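Local coordinates for structural PPIase-like protein L605 (Mimivirus, PDB 2OSE) that probably catalyses the cis-trans isomerisation of peptidyl-prolyl bonds and binds cyclosporin A, as a cyclophilin-type homotrimer, at residues N83-H86 with N87-I90; R74-E77 with G78-F81. All coordinates share one frame; numbering follows the deposited sequence.

Both contacts are local turns in the chain that follows helix 41-52 and leads into strands 83-85 and 89-92 of the curled antiparallel sheet of the cyclophilin fold. Interaction 2, the type II turn of residues 74-81, comes first; interaction 1, the hairpin of residues 83-90, opens two residues later, and their centres lie about 18 Å apart. They meet where Phe81 CE1 packs on Ile90 CD1 at 3.6 Å. Interaction 2 runs beside strand 198-205, whereas interaction 1 pairs with strand 147-150, so the segment passes from one part of the sheet to another. Only interaction 1 has a neighbouring subunit of the trimer against it.

Interaction 1 of 2, residues N83-H86 with N87-I90; sequences NVLH and NNYI
Strands 83-85 and 89-92 form a tight beta hairpin with a classic beta bulge that sets two residues, Asn88 and Tyr89, opposite the single Leu85. The carbonyl of Leu85 takes two backbone N-H groups: Tyr89 N at 3.0 Å from Leu85 O, lying in the carbonyl plane, and Asn88 N at 2.9 Å, tilted out of that plane. Leu85 N returns a bond of 2.8 Å to Tyr89 O, completing the hydrogen-bonded pair. Asparagine suits position 88 because its amide can tie the turn to itself: ND2 reaches back to His86 O at 2.8 Å, and the acceptor lies close to the amide plane. Its OD1 accepts from Val159 N, so both ends of this buried amide are used.

Leu85 packs over this polar turn. With CG anti to the backbone N (chi1 -176°), its CD2 branch runs alongside Asn88 and comes to 3.6 Å from Asn88 CG. The same methyl also reaches the hydroxyl end of Tyr89. Leu85 CB sits over one face of the Tyr89 ring, 4.0 Å from the centroid, in a CH-pi contact; the ring is brought across the strand because Tyr89 CG stands between its own backbone N and carbonyl carbon (chi1 51°). On the opposite surface of the sheet from Leu85 and Tyr89, the branched Val84 and Ile90 make the non-hydrogen-bonded pair, Val84 CG1 meeting Ile90 CG2 at 3.8 Å.

At the turn, His86 ND1 is hydrogen-bonded to Asn184 O, and Asn87 N to Asn184 OD1, fastening the hairpin to helix 177-186. Strand 147-150 flanks its second strand, with Met148 against Tyr89 and Ile149 against Ile90, while Gly192 and Ala191 of a neighbouring subunit pack on Asn83 and Tyr89.

Interaction 2 of 2, residues R74-E77 with G78-F81; sequences RTYE and GCKF
Tyr76 and Cys79, the first and last residues of a type II beta turn, place their side chains together in the interior while Glu77 at the corner points outward. The Tyr76 ring presents its edge to the sulfur, with CD1 4.2 Å from Cys79 SG, which lies near the ring plane. Cys79 suits this spot because its small thiol fits beside the aromatic edge and the turn backbone: chi1 of -73° sets SG beside its own backbone N, 3.4 Å from Tyr76 O.

Tyrosine suits the first position of the turn because it joins a broad ring to a polar tip. The ring meets Phe147 edge-to-face, and OH reaches past the apolar surroundings to a hydrogen bond with Ser145 O. Glu77 stretches away from the turn with an extended chain, as befits an exposed charged residue. Gly78 follows with a positive phi of 101°, where a beta carbon would run into Glu77 O; glycine avoids that collision and allows the type II corner.

An ST turn overlaps the start of the beta turn, Thr75 OG1 accepting from Glu77 N at 2.9 Å and so bracing the chain on entry. Backbone hydrogen bonds of Gly78 and Cys79 with Ile200 hold the turn beside strand 198-205, while Tyr76 also packs on Leu50 of helix 41-52. Across the turn itself, Cys79 N donates to Tyr76 O at 3.0 Å, the donor standing 38° out of the carbonyl plane.

Interaction 1 of 2, residues N83-H86 with N87-I90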
loop_
_atom_site.group_PDB
_atom_site.type_symbol
_atom_site.label_atom_id
_atom_site.label_comp_id
_atom_site.label_asym_id
_atom_site.label_seq_id
_atom_site.Cartn_x
_atom_site.Cartn_y
_atom_site.Cartn_z
ATOM N N ASN A 83 -8.676 -4.031 4.346
ATOM C CA ASN A 83 -8.948 -4.008 2.924
ATOM C C ASN A 83 -10.390 -3.561 2.868
ATOM O O ASN A 83 -11.259 -4.176 3.545
ATOM C CB ASN A 83 -8.847 -5.416 2.290
ATOM C CG ASN A 83 -7.423 -5.822 1.905
ATOM O OD1 ASN A 83 -7.115 -5.942 0.722
ATOM N ND2 ASN A 83 -6.561 -6.050 2.897
ATOM N N VAL A 84 -10.641 -2.482 2.122
ATOM C CA VAL A 84 -11.964 -1.867 2.021
ATOM C C VAL A 84 -12.157 -1.458 0.582
ATOM O O VAL A 84 -11.200 -0.985 -0.081
ATOM C CB VAL A 84 -12.196 -0.675 2.993
ATOM C CG1 VAL A 84 -12.003 -1.100 4.463
ATOM C CG2 VAL A 84 -11.314 0.557 2.636
ATOM N N LEU A 85 -13.364 -1.689 0.071
ATOM C CA LEU A 85 -13.654 -1.428 -1.326
ATOM C C LEU A 85 -15.072 -0.900 -1.455
ATOM O O LEU A 85 -16.041 -1.649 -1.218
ATOM C CB LEU A 85 -13.440 -2.698 -2.178
ATOM C CG LEU A 85 -13.623 -2.497 -3.688
ATOM C CD1 LEU A 85 -12.600 -1.467 -4.210
ATOM C CD2 LEU A 85 -13.598 -3.824 -4.501
ATOM N N HIS A 86 -15.179 0.388 -1.814
ATOM C CA HIS A 86 -16.469 1.087 -2.025
ATOM C C HIS A 86 -17.427 0.249 -2.851
ATOM O O HIS A 86 -17.043 -0.333 -3.890
ATOM C CB HIS A 86 -16.227 2.491 -2.649
ATOM C CG HIS A 86 -17.474 3.283 -2.921
ATOM N ND1 HIS A 86 -18.182 3.937 -1.930
ATOM C CD2 HIS A 86 -18.089 3.599 -4.085
ATOM C CE1 HIS A 86 -19.221 4.561 -2.466
ATOM N NE2 HIS A 86 -19.179 4.381 -3.774
ATOM N N ASN A 87 -18.681 0.173 -2.391
ATOM C CA ASN A 87 -19.767 -0.569 -3.078
ATOM C C ASN A 87 -19.525 -2.073 -3.143
ATOM O O ASN A 87 -20.215 -2.780 -3.886
ATOM C CB ASN A 87 -20.032 -0.060 -4.511
ATOM C CG ASN A 87 -20.766 1.249 -4.557
ATOM O OD1 ASN A 87 -20.820 1.901 -5.611
ATOM N ND2 ASN A 87 -21.342 1.652 -3.445
ATOM N N ASN A 88 -18.553 -2.556 -2.370
ATOM C CA ASN A 88 -18.217 -3.974 -2.389
ATOM C C ASN A 88 -18.138 -4.598 -1.014
ATOM O O ASN A 88 -19.077 -5.302 -0.613
ATOM C CB ASN A 88 -16.944 -4.269 -3.204
ATOM C CG ASN A 88 -17.159 -4.086 -4.662
ATOM O OD1 ASN A 88 -17.415 -5.056 -5.414
ATOM N ND2 ASN A 88 -17.096 -2.826 -5.103
ATOM N N TYR A 89 -17.055 -4.331 -0.287
ATOM C CA TYR A 89 -16.783 -5.050 0.985
ATOM C C TYR A 89 -15.842 -4.333 1.911
ATOM O O TYR A 89 -15.135 -3.392 1.504
ATOM C CB TYR A 89 -16.226 -6.474 0.730
ATOM C CG TYR A 89 -15.037 -6.525 -0.243
ATOM C CD1 TYR A 89 -13.771 -6.088 0.152
ATOM C CD2 TYR A 89 -15.191 -7.040 -1.538
ATOM C CE1 TYR A 89 -12.666 -6.133 -0.747
ATOM C CE2 TYR A 89 -14.087 -7.081 -2.452
ATOM C CZ TYR A 89 -12.854 -6.616 -2.033
ATOM O OH TYR A 89 -11.784 -6.641 -2.905
ATOM N N ILE A 90 -15.810 -4.798 3.160
ATOM C CA ILE A 90 -14.751 -4.428 4.092
ATOM C C ILE A 90 -14.192 -5.751 4.648
ATOM O O ILE A 90 -14.917 -6.740 4.693
ATOM C CB ILE A 90 -15.269 -3.537 5.243
ATOM C CG1 ILE A 90 -16.411 -4.229 6.006
ATOM C CG2 ILE A 90 -15.693 -2.139 4.721
ATOM C CD1 ILE A 90 -16.898 -3.407 7.180
#

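Interaction 2 of 2, residues R74-E77 with G78-F81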
loop_
_atom_site.group_PDB
_atom_site.type_symbol
_atom_site.label_atom_id
_atom_site.label_comp_id
_atom_site.label_asym_id
_atom_site.label_seq_id
_atom_site.Cartn_x
_atom_site.Cartn_y
_atom_site.Cartn_z
ATOM N N ARG A 74 -6.831 -13.447 22.630
ATOM C CA ARG A 74 -7.224 -13.414 21.217
ATOM C C ARG A 74 -8.623 -12.784 21.075
ATOM O O ARG A 74 -9.613 -13.406 21.461
ATOM C CB ARG A 74 -7.268 -14.829 20.639
ATOM C CG ARG A 74 -5.944 -15.593 20.540
ATOM C CD ARG A 74 -6.131 -16.828 19.661
ATOM N NE ARG A 74 -4.985 -17.747 19.680
ATOM C CZ ARG A 74 -4.899 -18.841 20.441
ATOM N NH1 ARG A 74 -5.892 -19.168 21.266
ATOM N NH2 ARG A 74 -3.805 -19.612 20.396
ATOM N N THR A 75 -8.683 -11.553 20.554
ATOM C CA THR A 75 -9.951 -10.846 20.312
ATOM C C THR A 75 -9.954 -10.082 18.981
ATOM O O THR A 75 -8.902 -9.729 18.449
ATOM C CB THR A 75 -10.321 -9.901 21.492
ATOM O OG1 THR A 75 -11.532 -9.211 21.197
ATOM C CG2 THR A 75 -9.232 -8.867 21.746
ATOM N N TYR A 76 -11.149 -9.842 18.442
ATOM C CA TYR A 76 -11.308 -8.994 17.282
ATOM C C TYR A 76 -11.247 -7.536 17.709
ATOM O O TYR A 76 -11.048 -6.681 16.891
ATOM C CB TYR A 76 -12.657 -9.282 16.598
ATOM C CG TYR A 76 -12.647 -10.439 15.640
ATOM C CD1 TYR A 76 -11.660 -10.534 14.638
ATOM C CD2 TYR A 76 -13.631 -11.427 15.696
ATOM C CE1 TYR A 76 -11.659 -11.590 13.736
ATOM C CE2 TYR A 76 -13.635 -12.487 14.809
ATOM C CZ TYR A 76 -12.641 -12.561 13.815
ATOM O OH TYR A 76 -12.638 -13.592 12.893
ATOM N N GLU A 77 -11.425 -7.263 19.004
ATOM C CA GLU A 77 -11.421 -5.909 19.542
ATOM C C GLU A 77 -10.071 -5.256 19.230
ATOM O O GLU A 77 -9.025 -5.795 19.565
ATOM C CB GLU A 77 -11.738 -5.879 21.042
ATOM C CG GLU A 77 -11.654 -4.431 21.629
ATOM C CD GLU A 77 -12.161 -4.276 23.066
ATOM O OE1 GLU A 77 -12.468 -5.274 23.751
ATOM O OE2 GLU A 77 -12.281 -3.111 23.504
ATOM N N GLY A 78 -10.116 -4.138 18.507
ATOM C CA GLY A 78 -8.917 -3.398 18.150
ATOM C C GLY A 78 -8.446 -3.649 16.737
ATOM O O GLY A 78 -7.673 -2.860 16.193
ATOM N N CYS A 79 -8.906 -4.744 16.127
ATOM C CA CYS A 79 -8.592 -5.031 14.719
ATOM C C CYS A 79 -9.011 -3.914 13.785
ATOM O O CYS A 79 -10.116 -3.351 13.920
ATOM C CB CYS A 79 -9.286 -6.305 14.260
ATOM S SG CYS A 79 -8.556 -7.757 14.922
ATOM N N LYS A 80 -8.139 -3.606 12.827
ATOM C CA LYS A 80 -8.445 -2.625 11.787
ATOM C C LYS A 80 -9.138 -3.303 10.612
ATOM O O LYS A 80 -8.945 -4.499 10.368
ATOM C CB LYS A 80 -7.171 -1.927 11.287
ATOM C CG LYS A 80 -6.331 -1.280 12.409
ATOM C CD LYS A 80 -5.153 -0.470 11.839
ATOM C CE LYS A 80 -4.339 0.183 12.985
ATOM N NZ LYS A 80 -3.046 0.734 12.423
ATOM N N PHE A 81 -9.951 -2.539 9.889
ATOM C CA PHE A 81 -10.472 -3.004 8.619
ATOM C C PHE A 81 -9.397 -2.682 7.605
ATOM O O PHE A 81 -9.168 -1.510 7.299
ATOM C CB PHE A 81 -11.838 -2.373 8.307
ATOM C CG PHE A 81 -12.944 -2.955 9.148
ATOM C CD1 PHE A 81 -13.601 -4.129 8.741
ATOM C CD2 PHE A 81 -13.259 -2.401 10.372
ATOM C CE1 PHE A 81 -14.591 -4.715 9.554
ATOM C CE2 PHE A 81 -14.257 -2.962 11.185
ATOM C CZ PHE A 81 -14.923 -4.120 10.768
#